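Local coordinates for protein UDP-N-Acetylglucosamine 2-Epimerase (Thermus thermophilus, PDB 1V4V) that probably interconverts UDP-N-acetylglucosamine and UDP-N-acetylmannosamine, working as a homodimer of two-domain subunits with the GT-B fold, at residues 74-79 / 100-105; 95-100 / 116-121; 120-125 / 151-156; 124-129 / 138-143; 301-306 / 314-319. One frame throughout, in Å; residues are numbered along the deposited sequence.

Interaction 1 (74-79 / 100-105)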
# COMPACT_ATOMS: atom_id res chain seq x y z
N ASP A 74 3.12 15.79 -6.56
CA ASP A 74 2.64 16.27 -7.85
C ASP A 74 2.71 15.18 -8.90
O ASP A 74 1.81 15.06 -9.74
CB ASP A 74 3.44 17.50 -8.29
CG ASP A 74 3.30 18.66 -7.32
OD1 ASP A 74 2.16 19.15 -7.15
OD2 ASP A 74 4.31 19.08 -6.73
N LEU A 75 3.77 14.37 -8.87
CA LEU A 75 3.89 13.28 -9.83
C LEU A 75 2.74 12.30 -9.66
O LEU A 75 2.09 11.92 -10.62
CB LEU A 75 5.22 12.54 -9.67
CG LEU A 75 5.28 11.25 -10.50
CD1 LEU A 75 5.26 11.61 -11.99
CD2 LEU A 75 6.52 10.45 -10.16
N ALA A 76 2.50 11.87 -8.42
CA ALA A 76 1.43 10.92 -8.15
C ALA A 76 0.09 11.47 -8.63
O ALA A 76 -0.72 10.74 -9.22
CB ALA A 76 1.36 10.61 -6.65
N ALA A 77 -0.15 12.75 -8.38
CA ALA A 77 -1.40 13.38 -8.79
C ALA A 77 -1.52 13.42 -10.31
O ALA A 77 -2.62 13.31 -10.85
CB ALA A 77 -1.48 14.79 -8.22
N ARG A 78 -0.39 13.58 -10.98
CA ARG A 78 -0.35 13.63 -12.44
C ARG A 78 -0.64 12.26 -13.06
O ARG A 78 -1.29 12.15 -14.10
CB ARG A 78 1.03 14.12 -12.90
CG ARG A 78 1.24 14.09 -14.41
CD ARG A 78 1.29 15.49 -14.99
NE ARG A 78 1.36 15.47 -16.45
CZ ARG A 78 1.21 16.55 -17.22
NH1 ARG A 78 0.99 17.74 -16.66
NH2 ARG A 78 1.27 16.44 -18.54
N ILE A 79 -0.15 11.22 -12.40
CA ILE A 79 -0.33 9.85 -12.89
C ILE A 79 -1.69 9.22 -12.61
O ILE A 79 -2.31 8.64 -13.50
CB ILE A 79 0.74 8.91 -12.27
CG1 ILE A 79 2.13 9.34 -12.72
CG2 ILE A 79 0.43 7.46 -12.63
CD1 ILE A 79 2.36 9.28 -14.23
N ASP A 100 9.11 -0.84 -7.52
CA ASP A 100 8.77 -0.06 -6.33
C ASP A 100 8.70 1.45 -6.55
O ASP A 100 8.82 2.21 -5.60
CB ASP A 100 9.81 -0.36 -5.25
CG ASP A 100 10.14 -1.85 -5.15
OD1 ASP A 100 11.29 -2.19 -4.79
OD2 ASP A 100 9.24 -2.68 -5.41
N THR A 101 8.51 1.90 -7.79
CA THR A 101 8.45 3.34 -8.02
C THR A 101 7.11 3.94 -7.61
O THR A 101 6.12 3.23 -7.43
CB THR A 101 8.68 3.71 -9.50
OG1 THR A 101 7.61 3.17 -10.29
CG2 THR A 101 10.01 3.16 -10.00
N LEU A 102 7.08 5.26 -7.47
CA LEU A 102 5.87 5.99 -7.11
C LEU A 102 4.82 5.77 -8.21
O LEU A 102 3.63 5.58 -7.93
CB LEU A 102 6.19 7.48 -6.97
CG LEU A 102 5.10 8.41 -6.42
CD1 LEU A 102 4.87 8.09 -4.96
CD2 LEU A 102 5.53 9.86 -6.57
N THR A 103 5.26 5.80 -9.46
CA THR A 103 4.35 5.60 -10.59
C THR A 103 3.70 4.23 -10.52
O THR A 103 2.51 4.08 -10.80
CB THR A 103 5.08 5.78 -11.93
OG1 THR A 103 5.61 7.11 -12.01
CG2 THR A 103 4.12 5.54 -13.10
N THR A 104 4.48 3.21 -10.15
CA THR A 104 3.94 1.87 -10.05
C THR A 104 2.81 1.80 -9.04
O THR A 104 1.78 1.18 -9.29
CB THR A 104 5.05 0.85 -9.69
OG1 THR A 104 5.84 0.60 -10.86
CG2 THR A 104 4.45 -0.46 -9.20
N PHE A 105 2.99 2.44 -7.88
CA PHE A 105 1.92 2.42 -6.90
C PHE A 105 0.72 3.22 -7.40
O PHE A 105 -0.43 2.80 -7.23
CB PHE A 105 2.35 3.00 -5.55
CG PHE A 105 1.19 3.22 -4.61
CD1 PHE A 105 0.42 2.14 -4.19
CD2 PHE A 105 0.81 4.50 -4.24
CE1 PHE A 105 -0.73 2.34 -3.42
CE2 PHE A 105 -0.34 4.71 -3.47
CZ PHE A 105 -1.12 3.63 -3.06
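Leu-75 sets its CG anti to its own backbone N (chi1 171°), and Leu-102 on the facing helix does the same (chi1 -172°). With these torsions the two side chains slide past each other in opposite directions and meet methyl to methyl, Leu-75 CD2 lying 3.8 Å from Leu-102 CD2. That same CD2 of Leu-102 also reaches the wall of the first helix, 4.2 Å from Ala-76 CB. The second point of contact is Thr-103, whose side chain is crossed at about a right angle by both Leu-75 and Ile-79, its OG1 3.9 Å from Leu-75 CD2. Here the branches divide the work: Ile-79 CG1 faces Thr-103 OG1, while Ile-79 CG2 packs on Thr-103 CG2 at 4.2 Å. The elements joined are helix 72-89 and the first turn of helix 102-113, which are joined in the chain through strand 94-98 in the Rossmann-like N-terminal domain of a GT-B fold. Thr-101 is the N-cap of the second helix, its OG1 accepting from Thr-104 N at 3.1 Å. No hydrogen bond joins the two segments. Beyond them the dimer partner closes in, with Trp-109 of the second subunit packing on Leu-102 and Leu-80 of the second subunit on Ala-76.

Interaction 2 (95-100 / 116-121)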
# COMPACT_ATOMS: atom_id res chain seq x y z
N VAL A 95 -4.47 -6.19 -14.10
CA VAL A 95 -3.33 -5.30 -14.29
C VAL A 95 -2.09 -5.87 -13.61
O VAL A 95 -2.16 -6.35 -12.48
CB VAL A 95 -3.61 -3.90 -13.69
CG1 VAL A 95 -2.40 -2.99 -13.92
CG2 VAL A 95 -4.84 -3.30 -14.33
N LEU A 96 -0.97 -5.82 -14.31
CA LEU A 96 0.28 -6.31 -13.75
C LEU A 96 1.25 -5.14 -13.64
O LEU A 96 1.41 -4.37 -14.58
CB LEU A 96 0.89 -7.40 -14.64
CG LEU A 96 0.16 -8.74 -14.74
CD1 LEU A 96 0.91 -9.67 -15.68
CD2 LEU A 96 0.03 -9.37 -13.37
N VAL A 97 1.87 -4.99 -12.48
CA VAL A 97 2.86 -3.94 -12.29
C VAL A 97 4.11 -4.60 -11.77
O VAL A 97 4.09 -5.75 -11.32
CB VAL A 97 2.38 -2.82 -11.31
CG1 VAL A 97 1.20 -2.05 -11.93
CG2 VAL A 97 1.98 -3.42 -9.97
N HIS A 98 5.22 -3.87 -11.84
CA HIS A 98 6.50 -4.38 -11.40
C HIS A 98 7.31 -3.26 -10.77
O HIS A 98 7.23 -2.11 -11.21
CB HIS A 98 7.28 -4.92 -12.61
CG HIS A 98 8.66 -5.40 -12.28
ND1 HIS A 98 8.95 -6.72 -12.05
CD2 HIS A 98 9.82 -4.72 -12.10
CE1 HIS A 98 10.22 -6.85 -11.74
NE2 HIS A 98 10.78 -5.65 -11.76
N GLY A 99 8.08 -3.58 -9.75
CA GLY A 99 8.90 -2.54 -9.16
C GLY A 99 8.33 -1.81 -7.98
O GLY A 99 7.22 -2.07 -7.51
N ASP A 100 9.11 -0.84 -7.52
CA ASP A 100 8.77 -0.06 -6.33
C ASP A 100 8.70 1.45 -6.55
O ASP A 100 8.82 2.21 -5.60
CB ASP A 100 9.81 -0.36 -5.25
CG ASP A 100 10.14 -1.85 -5.15
OD1 ASP A 100 11.29 -2.19 -4.79
OD2 ASP A 100 9.24 -2.68 -5.41
N ILE A 116 -10.27 -3.00 -10.81
CA ILE A 116 -9.52 -3.96 -11.61
C ILE A 116 -8.47 -4.66 -10.75
O ILE A 116 -7.65 -4.01 -10.10
CB ILE A 116 -8.81 -3.27 -12.79
CG1 ILE A 116 -9.81 -2.42 -13.58
CG2 ILE A 116 -8.15 -4.32 -13.70
CD1 ILE A 116 -9.18 -1.44 -14.54
N PRO A 117 -8.49 -6.01 -10.72
CA PRO A 117 -7.52 -6.77 -9.92
C PRO A 117 -6.10 -6.43 -10.36
O PRO A 117 -5.86 -6.21 -11.54
CB PRO A 117 -7.86 -8.23 -10.24
CG PRO A 117 -9.30 -8.17 -10.65
CD PRO A 117 -9.39 -6.91 -11.45
N VAL A 118 -5.18 -6.42 -9.40
CA VAL A 118 -3.79 -6.08 -9.68
C VAL A 118 -2.83 -7.19 -9.25
O VAL A 118 -3.00 -7.79 -8.19
CB VAL A 118 -3.37 -4.79 -8.93
CG1 VAL A 118 -1.88 -4.54 -9.10
CG2 VAL A 118 -4.17 -3.62 -9.46
N GLY A 119 -1.83 -7.44 -10.08
CA GLY A 119 -0.83 -8.44 -9.77
C GLY A 119 0.50 -7.72 -9.68
O GLY A 119 0.77 -6.83 -10.49
N HIS A 120 1.34 -8.09 -8.72
CA HIS A 120 2.64 -7.44 -8.54
C HIS A 120 3.77 -8.43 -8.80
O HIS A 120 3.97 -9.38 -8.04
CB HIS A 120 2.74 -6.89 -7.12
CG HIS A 120 3.85 -5.91 -6.93
ND1 HIS A 120 4.18 -5.40 -5.69
CD2 HIS A 120 4.69 -5.32 -7.81
CE1 HIS A 120 5.17 -4.53 -5.83
NE2 HIS A 120 5.49 -4.46 -7.11
N VAL A 121 4.51 -8.20 -9.89
CA VAL A 121 5.63 -9.06 -10.27
C VAL A 121 6.90 -8.73 -9.48
O VAL A 121 7.21 -7.56 -9.24
CB VAL A 121 5.90 -8.94 -11.80
CG1 VAL A 121 7.04 -9.87 -12.22
CG2 VAL A 121 4.62 -9.28 -12.58
O HOH W 1 8.58 -5.64 -7.87
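Val-97 and Val-118 form the apolar centre, CG2 of the first lying 4.1 Å from CG1 of the second on the face that helix 102-113 covers. Toward the start of the strands, Val-95 CG2 meets Ile-116 CG2 at 3.5 Å. On the other face Leu-96 lays its CD2 over the backbone of Gly-119, 3.8 Å from the CA; a side chain on Gly-119 would collide with that methyl. Underneath runs parallel pairing: the carbonyl of Val-95 takes the N-H of Gly-119 at 2.7 Å, and Val-97 bonds through its N to Gly-119 O and through its O to Val-121 N. The strands are successive members of a beta-alpha-beta crossover, with helix 102-113 as the connection, and the axes of the segments 95-98 and 118-121 are turned 28° from each other. Toward the C-terminal ends of the strands the contact turns polar. His-120 holds CG anti to its backbone N (chi1 -165°), which sends the imidazole across Val-97 toward the loop. Its NE2 donates to Gly-99 O at 3.0 Å, close to the ring plane, while ND1 is hydrogen-bonded to Asp-144 OD1. A leucine in place of His-120 would probably leave Gly-99 O and Asp-144 without this shared partner and the loop freer to shift. At the outer end one water links the loop to the neighbouring strand end, accepting from Gly-99 N at 2.8 Å and donating to Val-121 O at 2.7 Å. Asp-100, the next residue, turns its OD1 to a salt bridge with Arg-140.

Interaction 3 (120-125 / 151-156)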
# COMPACT_ATOMS: atom_id res chain seq x y z
N HIS A 120 1.34 -8.09 -8.72
CA HIS A 120 2.64 -7.44 -8.54
C HIS A 120 3.77 -8.43 -8.80
O HIS A 120 3.97 -9.38 -8.04
CB HIS A 120 2.74 -6.89 -7.12
CG HIS A 120 3.85 -5.91 -6.93
ND1 HIS A 120 4.18 -5.40 -5.69
CD2 HIS A 120 4.69 -5.32 -7.81
CE1 HIS A 120 5.17 -4.53 -5.83
NE2 HIS A 120 5.49 -4.46 -7.11
N VAL A 121 4.51 -8.20 -9.89
CA VAL A 121 5.63 -9.06 -10.27
C VAL A 121 6.90 -8.73 -9.48
O VAL A 121 7.21 -7.56 -9.24
CB VAL A 121 5.90 -8.94 -11.80
CG1 VAL A 121 7.04 -9.87 -12.22
CG2 VAL A 121 4.62 -9.28 -12.58
N GLU A 122 7.62 -9.77 -9.08
CA GLU A 122 8.85 -9.66 -8.29
C GLU A 122 8.59 -8.94 -6.98
O GLU A 122 9.36 -8.08 -6.57
CB GLU A 122 9.95 -8.93 -9.07
CG GLU A 122 11.35 -9.29 -8.56
CD GLU A 122 12.46 -8.43 -9.13
OE1 GLU A 122 12.57 -8.32 -10.37
OE2 GLU A 122 13.24 -7.86 -8.33
N ALA A 123 7.50 -9.31 -6.31
CA ALA A 123 7.08 -8.71 -5.05
C ALA A 123 7.62 -9.39 -3.79
O ALA A 123 7.92 -10.59 -3.79
CB ALA A 123 5.56 -8.67 -4.99
N GLY A 124 7.72 -8.62 -2.71
CA GLY A 124 8.17 -9.20 -1.45
C GLY A 124 9.50 -8.74 -0.88
O GLY A 124 9.77 -8.98 0.30
N LEU A 125 10.34 -8.11 -1.69
CA LEU A 125 11.63 -7.65 -1.19
C LEU A 125 11.41 -6.47 -0.24
O LEU A 125 10.66 -5.54 -0.56
CB LEU A 125 12.53 -7.25 -2.36
CG LEU A 125 12.75 -8.36 -3.38
CD1 LEU A 125 13.76 -7.91 -4.43
CD2 LEU A 125 13.24 -9.63 -2.69
N PHE A 151 3.60 -12.11 -6.96
CA PHE A 151 4.51 -13.08 -7.54
C PHE A 151 5.87 -12.85 -6.88
O PHE A 151 6.62 -11.95 -7.26
CB PHE A 151 4.59 -12.86 -9.05
CG PHE A 151 3.26 -13.00 -9.74
CD1 PHE A 151 2.74 -14.25 -10.04
CD2 PHE A 151 2.52 -11.87 -10.08
CE1 PHE A 151 1.50 -14.39 -10.66
CE2 PHE A 151 1.27 -11.99 -10.71
CZ PHE A 151 0.76 -13.25 -11.00
N ALA A 152 6.17 -13.66 -5.87
CA ALA A 152 7.41 -13.55 -5.12
C ALA A 152 8.56 -14.29 -5.79
O ALA A 152 8.42 -15.44 -6.19
CB ALA A 152 7.21 -14.08 -3.71
N PRO A 153 9.72 -13.63 -5.92
CA PRO A 153 10.87 -14.27 -6.55
C PRO A 153 11.50 -15.37 -5.70
O PRO A 153 12.06 -16.33 -6.23
CB PRO A 153 11.82 -13.10 -6.79
CG PRO A 153 11.54 -12.21 -5.61
CD PRO A 153 10.03 -12.23 -5.55
N THR A 154 11.39 -15.25 -4.39
CA THR A 154 11.98 -16.22 -3.46
C THR A 154 11.09 -16.55 -2.28
O THR A 154 10.11 -15.85 -2.00
CB THR A 154 13.29 -15.66 -2.86
OG1 THR A 154 12.98 -14.51 -2.07
CG2 THR A 154 14.27 -15.26 -3.96
N PRO A 155 11.44 -17.62 -1.54
CA PRO A 155 10.67 -18.03 -0.37
C PRO A 155 10.73 -16.92 0.68
O PRO A 155 9.77 -16.68 1.41
CB PRO A 155 11.39 -19.30 0.08
CG PRO A 155 11.86 -19.89 -1.22
CD PRO A 155 12.41 -18.67 -1.92
N LEU A 156 11.87 -16.24 0.74
CA LEU A 156 12.06 -15.15 1.69
C LEU A 156 11.10 -14.01 1.38
O LEU A 156 10.51 -13.41 2.29
CB LEU A 156 13.50 -14.63 1.63
CG LEU A 156 13.79 -13.38 2.46
CD1 LEU A 156 13.52 -13.67 3.94
CD2 LEU A 156 15.23 -12.95 2.25
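Phe-151 and His-120 are joined by a nearly straight hydrogen bond, Phe-151 N giving to His-120 O at 3.0 Å with 171° at the hydrogen. The same carbonyl oxygen meets the Phe-151 ring at its edge, 3.5 Å from CD2, because the side chain holds CG anti to its carbonyl carbon (chi1 -60°). Phe-151 O in turn accepts from Ala-123 N at 2.9 Å, the donor standing 40° above the carbonyl plane. These bonds join the end of strand 118-121 and the loop just past it to strand 149-152, its neighbour in the parallel sheet of the N-terminal domain, linked to it by a beta-alpha-beta crossover through helix 136-146. Beyond them Pro-153 takes over. Its CG lies 4.2 Å from Glu-122 CG and 4.3 Å from Leu-125 CD2. Its CD comes to 3.2 Å from Ala-123 O, which also receives a CA-H...O contact from Ala-152. Polar needs farther along are met by Asn-160, which binds Gly-124 O, and by Thr-154 OG1, which caps Ala-157 N. Ala-123 O is buried with no hydrogen-bonding partner in the model; proline, lacking an N-H, cannot supply one, so C-H groups are likely to offset that cost only in part.

Interaction 4 (124-129 / 138-143)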
# COMPACT_ATOMS: atom_id res chain seq x y z
N GLY A 124 7.72 -8.62 -2.71
CA GLY A 124 8.17 -9.20 -1.45
C GLY A 124 9.50 -8.74 -0.88
O GLY A 124 9.77 -8.98 0.30
N LEU A 125 10.34 -8.11 -1.69
CA LEU A 125 11.63 -7.65 -1.19
C LEU A 125 11.41 -6.47 -0.24
O LEU A 125 10.66 -5.54 -0.56
CB LEU A 125 12.53 -7.25 -2.36
CG LEU A 125 12.75 -8.36 -3.38
CD1 LEU A 125 13.76 -7.91 -4.43
CD2 LEU A 125 13.24 -9.63 -2.69
N ARG A 126 12.04 -6.52 0.92
CA ARG A 126 11.88 -5.46 1.92
C ARG A 126 13.19 -5.03 2.58
O ARG A 126 14.14 -5.81 2.68
CB ARG A 126 10.92 -5.93 3.01
CG ARG A 126 9.50 -6.21 2.54
CD ARG A 126 8.73 -4.93 2.27
NE ARG A 126 7.34 -5.20 1.92
CZ ARG A 126 6.90 -5.45 0.69
NH1 ARG A 126 7.75 -5.48 -0.33
NH2 ARG A 126 5.61 -5.68 0.48
N SER A 127 13.21 -3.79 3.04
CA SER A 127 14.37 -3.24 3.73
C SER A 127 14.02 -3.17 5.21
O SER A 127 14.90 -3.16 6.07
CB SER A 127 14.68 -1.82 3.24
OG SER A 127 13.70 -0.91 3.70
N GLY A 128 12.72 -3.13 5.49
CA GLY A 128 12.25 -3.06 6.86
C GLY A 128 12.38 -1.65 7.41
O GLY A 128 12.22 -1.43 8.61
N ASN A 129 12.66 -0.69 6.53
CA ASN A 129 12.81 0.70 6.96
C ASN A 129 12.13 1.66 5.99
O ASN A 129 12.56 1.81 4.85
CB ASN A 129 14.30 1.05 7.04
CG ASN A 129 14.56 2.38 7.73
OD1 ASN A 129 13.75 3.30 7.64
ND2 ASN A 129 15.70 2.49 8.39
N ALA A 138 8.06 2.23 1.09
CA ALA A 138 6.65 2.56 1.28
C ALA A 138 5.88 2.21 0.01
O ALA A 138 4.81 1.62 0.07
CB ALA A 138 6.49 4.04 1.60
N ASN A 139 6.43 2.58 -1.14
CA ASN A 139 5.75 2.29 -2.40
C ASN A 139 5.37 0.83 -2.56
O ASN A 139 4.23 0.50 -2.91
CB ASN A 139 6.60 2.70 -3.61
CG ASN A 139 6.74 4.20 -3.77
OD1 ASN A 139 5.94 4.97 -3.24
ND2 ASN A 139 7.75 4.62 -4.53
N ARG A 140 6.32 -0.07 -2.29
CA ARG A 140 6.03 -1.49 -2.46
C ARG A 140 5.06 -2.03 -1.43
O ARG A 140 4.23 -2.88 -1.75
CB ARG A 140 7.32 -2.31 -2.52
CG ARG A 140 8.34 -2.04 -1.44
CD ARG A 140 9.71 -2.51 -1.92
NE ARG A 140 10.74 -2.35 -0.90
CZ ARG A 140 12.04 -2.40 -1.15
NH1 ARG A 140 12.92 -2.24 -0.17
NH2 ARG A 140 12.48 -2.60 -2.40
N ARG A 141 5.14 -1.54 -0.19
CA ARG A 141 4.22 -2.00 0.83
C ARG A 141 2.80 -1.53 0.50
O ARG A 141 1.84 -2.28 0.65
CB ARG A 141 4.65 -1.49 2.21
CG ARG A 141 5.89 -2.20 2.74
CD ARG A 141 6.32 -1.64 4.08
NE ARG A 141 5.24 -1.71 5.06
CZ ARG A 141 5.33 -1.27 6.31
NH1 ARG A 141 6.45 -0.71 6.73
NH2 ARG A 141 4.28 -1.35 7.12
N LEU A 142 2.68 -0.29 0.03
CA LEU A 142 1.38 0.27 -0.34
C LEU A 142 0.81 -0.54 -1.51
O LEU A 142 -0.35 -0.94 -1.49
CB LEU A 142 1.52 1.74 -0.75
CG LEU A 142 1.84 2.74 0.36
CD1 LEU A 142 2.17 4.10 -0.26
CD2 LEU A 142 0.63 2.87 1.31
N THR A 143 1.63 -0.78 -2.53
CA THR A 143 1.19 -1.55 -3.68
C THR A 143 0.69 -2.93 -3.29
O THR A 143 -0.34 -3.40 -3.79
CB THR A 143 2.33 -1.71 -4.71
OG1 THR A 143 2.73 -0.41 -5.18
CG2 THR A 143 1.85 -2.54 -5.92
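Arg-126 belongs to the loop that leads strand 118-121 into helix 136-146 within a beta-alpha-beta crossover, and it folds back over Arg-140 and Arg-141 of that helix. A bend about the CB-CG bond (chi2 -75°) helps bring its guanidinium flat against them. The NE sits 3.4 Å from Arg-141 CG, while NH1 approaches Arg-140 CG at 3.7 Å. Arg-126 and Arg-140 slide past each other in opposite directions with guanidinium planes 9° apart, and the like charges come close, Arg-126 NH1 being 4.4 Å from Arg-140 NE. Acids around them probably offset the repulsion: Glu-164 and Asp-144 form salt bridges with Arg-126, Asp-100 and Glu-137 with Arg-140. Both guanidiniums meet Leu-125 O, in different ways. It accepts from Arg-126 NH1 at 2.9 Å, near that group's plane, and stands over one face of the Arg-140 guanidinium, too poorly angled to bond its NE. An alanine in place of Arg-126 would probably deprive Asp-144 and Glu-164 of this charge partner and Leu-125 O of this donor, leaving a gap over Arg-141 CG. Farther on, Ser-127 CB meets the edge of the Arg-140 guanidinium, and Ser-127 OG closes an ST turn by accepting from Asn-129 N at 3.0 Å.

Interaction 5 (301-306 / 314-319)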
# COMPACT_ATOMS: atom_id res chain seq x y z
N ASN A 301 38.09 -11.58 -5.08
CA ASN A 301 38.51 -12.44 -3.98
C ASN A 301 37.30 -12.94 -3.20
O ASN A 301 37.38 -13.96 -2.51
CB ASN A 301 39.46 -11.68 -3.05
CG ASN A 301 40.76 -11.31 -3.74
OD1 ASN A 301 41.45 -12.16 -4.30
ND2 ASN A 301 41.11 -10.03 -3.70
N VAL A 302 36.18 -12.24 -3.32
CA VAL A 302 34.96 -12.62 -2.63
C VAL A 302 33.74 -12.30 -3.50
O VAL A 302 33.82 -11.43 -4.38
CB VAL A 302 34.82 -11.87 -1.28
CG1 VAL A 302 34.65 -10.38 -1.52
CG2 VAL A 302 33.65 -12.42 -0.49
N THR A 303 32.63 -12.99 -3.26
CA THR A 303 31.41 -12.76 -4.02
C THR A 303 30.48 -11.77 -3.33
O THR A 303 30.47 -11.66 -2.11
CB THR A 303 30.63 -14.08 -4.25
OG1 THR A 303 30.34 -14.70 -2.99
CG2 THR A 303 31.44 -15.04 -5.11
N GLU A 304 29.70 -11.05 -4.14
CA GLU A 304 28.76 -10.06 -3.64
C GLU A 304 27.42 -10.74 -3.34
O GLU A 304 26.43 -10.08 -3.03
CB GLU A 304 28.56 -8.95 -4.68
CG GLU A 304 27.65 -7.82 -4.24
CD GLU A 304 27.26 -6.91 -5.39
OE1 GLU A 304 26.64 -7.40 -6.35
OE2 GLU A 304 27.57 -5.70 -5.32
N ARG A 305 27.42 -12.06 -3.44
CA ARG A 305 26.23 -12.86 -3.19
C ARG A 305 26.63 -14.33 -3.02
O ARG A 305 27.22 -14.93 -3.92
CB ARG A 305 25.24 -12.73 -4.35
CG ARG A 305 24.20 -11.63 -4.16
CD ARG A 305 23.24 -11.57 -5.34
NE ARG A 305 21.97 -10.93 -5.00
CZ ARG A 305 21.85 -9.68 -4.54
NH1 ARG A 305 22.93 -8.92 -4.37
NH2 ARG A 305 20.65 -9.20 -4.25
N PRO A 306 26.31 -14.92 -1.86
CA PRO A 306 26.66 -16.32 -1.59
C PRO A 306 25.86 -17.37 -2.37
O PRO A 306 26.33 -18.49 -2.56
CB PRO A 306 26.44 -16.44 -0.09
CG PRO A 306 25.30 -15.51 0.15
CD PRO A 306 25.69 -14.30 -0.68
N LEU A 314 29.41 -20.49 -10.31
CA LEU A 314 30.56 -19.63 -10.55
C LEU A 314 31.75 -20.11 -9.74
O LEU A 314 31.60 -20.84 -8.76
CB LEU A 314 30.23 -18.18 -10.18
CG LEU A 314 29.99 -17.86 -8.70
CD1 LEU A 314 31.32 -17.74 -7.97
CD2 LEU A 314 29.22 -16.55 -8.59
N LYS A 315 32.94 -19.68 -10.16
CA LYS A 315 34.17 -20.03 -9.47
C LYS A 315 34.94 -18.73 -9.25
O LYS A 315 35.00 -17.89 -10.14
CB LYS A 315 34.99 -20.99 -10.33
CG LYS A 315 36.19 -21.61 -9.61
CD LYS A 315 36.88 -22.65 -10.49
CE LYS A 315 37.82 -23.52 -9.67
NZ LYS A 315 38.85 -22.72 -8.95
N LEU A 316 35.50 -18.56 -8.06
CA LEU A 316 36.27 -17.35 -7.78
C LEU A 316 37.71 -17.57 -8.23
O LEU A 316 38.29 -18.64 -8.01
CB LEU A 316 36.25 -17.04 -6.28
CG LEU A 316 34.96 -16.46 -5.70
CD1 LEU A 316 35.10 -16.35 -4.19
CD2 LEU A 316 34.69 -15.08 -6.30
N ALA A 317 38.28 -16.56 -8.87
CA ALA A 317 39.65 -16.66 -9.35
C ALA A 317 40.57 -15.72 -8.58
O ALA A 317 41.80 -15.80 -8.73
CB ALA A 317 39.71 -16.36 -10.84
N GLY A 318 39.99 -14.84 -7.78
CA GLY A 318 40.79 -13.87 -7.04
C GLY A 318 41.26 -12.77 -7.98
O GLY A 318 40.84 -12.73 -9.14
N THR A 319 42.12 -11.88 -7.50
CA THR A 319 42.64 -10.80 -8.33
C THR A 319 44.15 -10.85 -8.48
O THR A 319 44.76 -9.94 -9.05
CB THR A 319 42.24 -9.41 -7.79
OG1 THR A 319 42.66 -9.29 -6.43
CG2 THR A 319 40.74 -9.21 -7.88
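Asn-301 turns its CB away from 314-319, yet its amide returns to touch Gly-318 and Thr-319. With CG anti to the carbonyl carbon (chi1 -64°), the chain swings back, and CG comes to 3.9 Å from Thr-319 OG1. The branches then part. OD1 rests 3.3 Å from Gly-318 CA and accepts from Thr-319 N at 3.3 Å, a rather long bond whose donor stands 48° out of the amide plane. ND2 ends 3.2 Å from Thr-319 OG1, so the threonine meets both branches of the amide. Gly-318 has positive phi (76°), and a side chain on it would press against OD1. Two residues on, contact becomes apolar: Thr-303 CG2 wedges against Leu-316 CD2 at 3.5 Å, tighter than usual for two carbons, and lies 3.9 Å from Leu-314 CD1. Leu-316 uses its other methyl as well, CD1 lying 3.7 Å from Asn-301 O. The leucines belong to strand 314-316, an outermost strand of the six-stranded parallel sheet in the C-terminal domain, hydrogen-bonded to strand 296-298. The loop 301-306 leads from that neighbour into helix 306-311 and covers the leucines, Leu-314 also touching helix 283-291, whereas Lys-315 and Ala-317 pack on helix 321-332.

How the interactions relate
Interactions 1 to 4 form one connected network in the N-terminal domain. Interaction 2 shares Asp-100 with interaction 1 and His-120 and Val-121 with interaction 3, whose centre is 12 Å from its own; interaction 3 hands Gly-124 and Leu-125 on to interaction 4. Asp-100 OD1 ties the set across, bonding to Arg-140 NH2 of interaction 4 at 2.7 Å, while Thr-104 OG1 of interaction 1 lies 3.1 Å from His-98 O. Interaction 5 belongs to the other domain, its centre about 38 Å from that of interaction 1, although its nearest atoms come to about 7 Å from interactions 3 and 4. As in other GT-B enzymes, the active site probably lies in the cleft between the domains.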